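Local structure of ancillary protein 1 (2XI9) at residues K218-A230 with E238-F252. The protein is a pilus-presented adhesin of Streptococcus pyogenes that carries an internal thioester bond required for efficient host cell interaction and probably binds collagen. Numbering follows the deposited sequence.
Sequences KVIEKGYREKGQA and ETQLRAATQLAIYYF
V219 at the end of helix 209-222 fits as a knob into a hole formed by T245, A248, I249 and F252 of helix 238-253, in an antiparallel helical hairpin within the thioester domain. The axes of 218-222 and 238-252 approach to 9.6 Å and run antiparallel, at 172°. The two methyls of V219 divide the work: CG1, anti to the backbone N (chi1 171°), lies 3.5 Å from A248 CB and also meets I249 CD1, whereas CG2 comes to the edge of the F252 ring, 3.6 Å from CE2. I220 CD1 adds a looser contact to I249 CD1, and F212 and I216, earlier on the first helix, extend this apolar seam around F252.

Beyond the helix end, hydrogen bonds join the packing. T245 OG1 accepts from Y224 N (2.9 Å, 164°) and donates a hydrogen bond to L241 O, so one hydroxyl links the departing chain to the second helix. G223 CA passes 3.3 Å from T245 OG1. Y224 then lays its ring along the helix: E238 O lies over one face, near the rim, while L241 CD2 is at the edge and the aliphatic part of R242 runs obliquely past CD2 and CE2. R242 NH1 bonds to Y147 OH and, through a water, to Y224 OH.

The carboxylate of E238, at the start of the second helix, fastens the type II turn E226-Q229. Inside the loop, Q229 OE1 is gripped by R225 N and E226 N, and a second water joins Q229 O to E238 OE2. E238 OE1 accepts two hydrogen bonds, from Y224 OH on its anti lone pair at 2.6 Å and from G228 N above the carboxylate plane at 2.8 Å.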
loop_
_atom_site.group_PDB
_atom_site.type_symbol
_atom_site.label_atom_id
_atom_site.label_comp_id
_atom_site.label_asym_id
_atom_site.label_seq_id
_atom_site.Cartn_x
_atom_site.Cartn_y
_atom_site.Cartn_z
ATOM N N LYS A 218 6.685 -7.693 9.120
ATOM C CA LYS A 218 7.788 -8.579 9.512
ATOM C C LYS A 218 8.628 -9.103 8.339
ATOM O O LYS A 218 9.838 -9.297 8.487
ATOM C CB LYS A 218 7.293 -9.721 10.400
ATOM C CG LYS A 218 6.910 -9.204 11.836
ATOM C CD LYS A 218 6.094 -10.173 12.639
ATOM C CE LYS A 218 6.968 -11.237 13.252
ATOM N NZ LYS A 218 6.202 -12.382 13.912
ATOM N N VAL A 219 7.991 -9.348 7.203
ATOM C CA VAL A 219 8.688 -9.657 5.968
ATOM C C VAL A 219 9.624 -8.493 5.603
ATOM O O VAL A 219 10.819 -8.707 5.362
ATOM C CB VAL A 219 7.703 -9.957 4.799
ATOM C CG1 VAL A 219 8.417 -10.059 3.436
ATOM C CG2 VAL A 219 6.914 -11.280 5.043
ATOM N N ILE A 220 9.078 -7.281 5.584
ATOM C CA ILE A 220 9.894 -6.098 5.259
ATOM C C ILE A 220 11.101 -5.947 6.213
ATOM O O ILE A 220 12.212 -5.732 5.767
ATOM C CB ILE A 220 9.085 -4.826 5.244
ATOM C CG1 ILE A 220 8.008 -4.859 4.173
ATOM C CG2 ILE A 220 10.043 -3.594 5.035
ATOM C CD1 ILE A 220 8.501 -4.989 2.750
ATOM N N GLU A 221 10.861 -6.118 7.512
ATOM C CA GLU A 221 11.846 -5.993 8.561
ATOM C C GLU A 221 13.042 -6.901 8.370
ATOM O O GLU A 221 14.186 -6.501 8.651
ATOM C CB GLU A 221 11.170 -6.325 9.937
ATOM C CG GLU A 221 12.076 -6.492 11.062
ATOM C CD GLU A 221 11.502 -7.262 12.247
ATOM O OE1 GLU A 221 10.281 -7.164 12.533
ATOM O OE2 GLU A 221 12.347 -7.930 12.917
ATOM N N LYS A 222 12.797 -8.146 7.992
ATOM C CA LYS A 222 13.914 -9.119 7.896
ATOM C C LYS A 222 14.394 -9.226 6.476
ATOM O O LYS A 222 15.419 -9.825 6.224
ATOM C CB LYS A 222 13.541 -10.528 8.419
ATOM C CG LYS A 222 13.696 -10.740 9.875
ATOM C CD LYS A 222 15.114 -10.624 10.353
ATOM C CE LYS A 222 15.357 -11.418 11.635
ATOM N NZ LYS A 222 16.854 -11.571 11.811
ATOM N N GLY A 223 13.671 -8.617 5.555
ATOM C CA GLY A 223 14.005 -8.632 4.163
ATOM C C GLY A 223 14.911 -7.544 3.632
ATOM O O GLY A 223 15.634 -6.859 4.382
ATOM N N TYR A 224 14.888 -7.391 2.317
ATOM C CA TYR A 224 15.769 -6.416 1.683
ATOM C C TYR A 224 15.135 -5.031 1.743
ATOM O O TYR A 224 14.064 -4.791 1.177
ATOM C CB TYR A 224 16.030 -6.795 0.248
ATOM C CG TYR A 224 16.976 -5.923 -0.465
ATOM C CD1 TYR A 224 18.360 -6.051 -0.261
ATOM C CD2 TYR A 224 16.539 -4.972 -1.355
ATOM C CE1 TYR A 224 19.240 -5.260 -0.938
ATOM C CE2 TYR A 224 17.424 -4.172 -2.017
ATOM C CZ TYR A 224 18.761 -4.306 -1.811
ATOM O OH TYR A 224 19.662 -3.542 -2.514
ATOM N N ARG A 225 15.832 -4.117 2.396
ATOM C CA ARG A 225 15.304 -2.789 2.613
ATOM C C ARG A 225 16.091 -1.690 1.980
ATOM O O ARG A 225 15.506 -0.671 1.644
ATOM C CB ARG A 225 15.186 -2.510 4.092
ATOM C CG ARG A 225 14.090 -3.325 4.729
ATOM C CD ARG A 225 13.993 -2.969 6.200
ATOM N NE ARG A 225 13.354 -1.660 6.379
ATOM C CZ ARG A 225 13.196 -1.036 7.540
ATOM N NH1 ARG A 225 13.692 -1.548 8.679
ATOM N NH2 ARG A 225 12.608 0.155 7.549
ATOM N N GLU A 226 17.399 -1.874 1.806
ATOM C CA GLU A 226 18.256 -0.780 1.383
ATOM C C GLU A 226 19.396 -1.240 0.491
ATOM O O GLU A 226 20.117 -2.199 0.826
ATOM C CB GLU A 226 18.862 -0.096 2.609
ATOM C CG GLU A 226 17.879 0.658 3.526
ATOM C CD GLU A 226 17.531 2.087 3.041
ATOM O OE1 GLU A 226 18.234 2.629 2.159
ATOM O OE2 GLU A 226 16.560 2.673 3.567
ATOM N N LYS A 227 19.617 -0.513 -0.608
ATOM C CA LYS A 227 20.781 -0.766 -1.439
ATOM C C LYS A 227 22.025 -0.813 -0.582
ATOM O O LYS A 227 22.242 0.049 0.270
ATOM C CB LYS A 227 20.969 0.307 -2.504
ATOM C CG LYS A 227 20.068 0.194 -3.711
ATOM C CD LYS A 227 20.091 1.494 -4.552
ATOM C CE LYS A 227 19.660 1.266 -6.008
ATOM N NZ LYS A 227 19.002 2.487 -6.573
ATOM N N GLY A 228 22.877 -1.802 -0.832
ATOM C CA GLY A 228 24.126 -1.958 -0.086
ATOM C C GLY A 228 24.019 -2.608 1.285
ATOM O O GLY A 228 25.029 -2.834 1.926
ATOM N N GLN A 229 22.825 -2.924 1.772
ATOM C CA GLN A 229 22.737 -3.501 3.117
ATOM C C GLN A 229 23.507 -4.825 3.216
ATOM O O GLN A 229 23.668 -5.527 2.242
ATOM C CB GLN A 229 21.293 -3.719 3.568
ATOM C CG GLN A 229 20.583 -4.906 2.956
ATOM C CD GLN A 229 19.200 -5.086 3.544
ATOM O OE1 GLN A 229 18.353 -4.224 3.395
ATOM N NE2 GLN A 229 18.961 -6.209 4.188
ATOM N N ALA A 230 23.935 -5.140 4.422
ATOM C CA ALA A 230 24.595 -6.400 4.757
ATOM C C ALA A 230 23.672 -7.582 4.470
ATOM O O ALA A 230 22.584 -7.627 5.024
ATOM C CB ALA A 230 24.919 -6.379 6.231
ATOM N N GLU A 238 22.303 -9.375 -3.028
ATOM C CA GLU A 238 21.251 -8.400 -2.733
ATOM C C GLU A 238 20.008 -8.701 -3.557
ATOM O O GLU A 238 18.869 -8.599 -3.080
ATOM C CB GLU A 238 21.748 -6.976 -3.038
ATOM C CG GLU A 238 22.607 -6.406 -1.902
ATOM C CD GLU A 238 23.022 -4.946 -2.093
ATOM O OE1 GLU A 238 22.195 -4.080 -2.403
ATOM O OE2 GLU A 238 24.209 -4.662 -1.919
ATOM N N THR A 239 20.214 -9.034 -4.834
ATOM C CA THR A 239 19.078 -9.282 -5.707
ATOM C C THR A 239 18.286 -10.505 -5.234
ATOM O O THR A 239 17.068 -10.490 -5.281
ATOM C CB THR A 239 19.516 -9.409 -7.168
ATOM O OG1 THR A 239 20.009 -8.128 -7.609
ATOM C CG2 THR A 239 18.351 -9.827 -8.070
ATOM N N GLN A 240 18.986 -11.538 -4.780
ATOM C CA GLN A 240 18.335 -12.747 -4.284
ATOM C C GLN A 240 17.496 -12.433 -3.015
ATOM O O GLN A 240 16.354 -12.898 -2.903
ATOM C CB GLN A 240 19.339 -13.873 -4.074
ATOM C CG GLN A 240 19.849 -14.460 -5.405
ATOM C CD GLN A 240 21.007 -15.392 -5.294
ATOM O OE1 GLN A 240 21.733 -15.406 -4.296
ATOM N NE2 GLN A 240 21.213 -16.193 -6.350
ATOM N N LEU A 241 18.040 -11.651 -2.071
ATOM C CA LEU A 241 17.239 -11.284 -0.914
ATOM C C LEU A 241 16.045 -10.428 -1.323
ATOM O O LEU A 241 14.932 -10.613 -0.793
ATOM C CB LEU A 241 18.056 -10.634 0.211
ATOM C CG LEU A 241 17.328 -10.367 1.522
ATOM C CD1 LEU A 241 16.913 -11.683 2.175
ATOM C CD2 LEU A 241 18.231 -9.492 2.514
ATOM N N ARG A 242 16.249 -9.515 -2.272
ATOM C CA ARG A 242 15.149 -8.706 -2.789
ATOM C C ARG A 242 14.021 -9.597 -3.355
ATOM O O ARG A 242 12.854 -9.398 -3.068
ATOM C CB ARG A 242 15.674 -7.719 -3.840
ATOM C CG ARG A 242 14.689 -6.611 -4.229
ATOM C CD ARG A 242 15.400 -5.537 -5.007
ATOM N NE ARG A 242 14.520 -4.392 -5.279
ATOM C CZ ARG A 242 14.932 -3.179 -5.580
ATOM N NH1 ARG A 242 16.230 -2.897 -5.665
ATOM N NH2 ARG A 242 14.018 -2.246 -5.828
ATOM N N ALA A 243 14.383 -10.565 -4.182
ATOM C CA ALA A 243 13.421 -11.483 -4.742
ATOM C C ALA A 243 12.705 -12.306 -3.669
ATOM O O ALA A 243 11.494 -12.458 -3.731
ATOM C CB ALA A 243 14.060 -12.389 -5.734
ATOM N N ALA A 244 13.457 -12.827 -2.705
ATOM C CA ALA A 244 12.888 -13.629 -1.637
ATOM C C ALA A 244 11.873 -12.787 -0.887
ATOM O O ALA A 244 10.830 -13.296 -0.515
ATOM C CB ALA A 244 14.005 -14.150 -0.703
ATOM N N THR A 245 12.200 -11.494 -0.651
ATOM C CA THR A 245 11.315 -10.536 0.025
ATOM C C THR A 245 10.040 -10.350 -0.801
ATOM O O THR A 245 8.930 -10.355 -0.250
ATOM C CB THR A 245 12.044 -9.132 0.343
ATOM O OG1 THR A 245 13.339 -9.372 0.969
ATOM C CG2 THR A 245 11.218 -8.257 1.254
ATOM N N GLN A 246 10.186 -10.190 -2.113
ATOM C CA GLN A 246 9.030 -9.986 -2.970
ATOM C C GLN A 246 8.098 -11.203 -2.915
ATOM O O GLN A 246 6.877 -11.067 -2.856
ATOM C CB GLN A 246 9.477 -9.734 -4.418
ATOM C CG GLN A 246 8.319 -9.501 -5.428
ATOM C CD GLN A 246 7.479 -8.284 -5.122
ATOM O OE1 GLN A 246 7.814 -7.185 -5.543
ATOM N NE2 GLN A 246 6.348 -8.483 -4.447
ATOM N N LEU A 247 8.683 -12.384 -2.984
ATOM C CA LEU A 247 7.880 -13.626 -2.972
ATOM C C LEU A 247 7.205 -13.820 -1.599
ATOM O O LEU A 247 6.106 -14.281 -1.533
ATOM C CB LEU A 247 8.750 -14.827 -3.356
ATOM C CG LEU A 247 8.058 -16.196 -3.363
ATOM C CD1 LEU A 247 6.923 -16.158 -4.378
ATOM C CD2 LEU A 247 9.079 -17.357 -3.635
ATOM N N ALA A 248 7.890 -13.457 -0.509
ATOM C CA ALA A 248 7.344 -13.541 0.839
ATOM C C ALA A 248 6.151 -12.589 0.989
ATOM O O ALA A 248 5.171 -12.937 1.593
ATOM C CB ALA A 248 8.422 -13.237 1.893
ATOM N N ILE A 249 6.213 -11.433 0.350
ATOM C CA ILE A 249 5.058 -10.534 0.318
ATOM C C ILE A 249 3.886 -11.207 -0.433
ATOM O O ILE A 249 2.764 -11.237 0.078
ATOM C CB ILE A 249 5.423 -9.160 -0.308
ATOM C CG1 ILE A 249 6.359 -8.359 0.627
ATOM C CG2 ILE A 249 4.108 -8.397 -0.730
ATOM C CD1 ILE A 249 5.765 -7.932 1.975
ATOM N N TYR A 250 4.172 -11.788 -1.604
ATOM C CA TYR A 250 3.156 -12.481 -2.393
ATOM C C TYR A 250 2.535 -13.674 -1.652
ATOM O O TYR A 250 1.368 -13.972 -1.855
ATOM C CB TYR A 250 3.733 -12.961 -3.722
ATOM C CG TYR A 250 4.021 -11.895 -4.765
ATOM C CD1 TYR A 250 3.361 -10.657 -4.760
ATOM C CD2 TYR A 250 4.936 -12.130 -5.757
ATOM C CE1 TYR A 250 3.602 -9.713 -5.727
ATOM C CE2 TYR A 250 5.180 -11.172 -6.763
ATOM C CZ TYR A 250 4.515 -9.968 -6.725
ATOM O OH TYR A 250 4.741 -9.025 -7.705
ATOM N N TYR A 251 3.330 -14.346 -0.819
ATOM C CA TYR A 251 2.847 -15.394 0.044
ATOM C C TYR A 251 1.629 -14.940 0.860
ATOM O O TYR A 251 0.672 -15.693 0.981
ATOM C CB TYR A 251 3.981 -15.923 0.947
ATOM C CG TYR A 251 3.540 -17.014 1.920
ATOM C CD1 TYR A 251 3.053 -16.699 3.186
ATOM C CD2 TYR A 251 3.564 -18.343 1.552
ATOM C CE1 TYR A 251 2.626 -17.696 4.062
ATOM C CE2 TYR A 251 3.147 -19.345 2.435
ATOM C CZ TYR A 251 2.680 -19.008 3.677
ATOM O OH TYR A 251 2.253 -19.994 4.542
ATOM N N PHE A 252 1.649 -13.705 1.368
ATOM C CA PHE A 252 0.575 -13.155 2.188
ATOM C C PHE A 252 -0.450 -12.411 1.360
ATOM O O PHE A 252 -1.609 -12.494 1.657
ATOM C CB PHE A 252 1.117 -12.227 3.308
ATOM C CG PHE A 252 1.944 -12.968 4.336
ATOM C CD1 PHE A 252 1.357 -13.881 5.164
ATOM C CD2 PHE A 252 3.328 -12.776 4.402
ATOM C CE1 PHE A 252 2.156 -14.628 6.093
ATOM C CE2 PHE A 252 4.130 -13.525 5.280
ATOM C CZ PHE A 252 3.540 -14.419 6.131
HETATM O O HOH W 1 18.704 -4.418 -5.341
HETATM O O HOH W 2 25.384 -5.884 0.231
#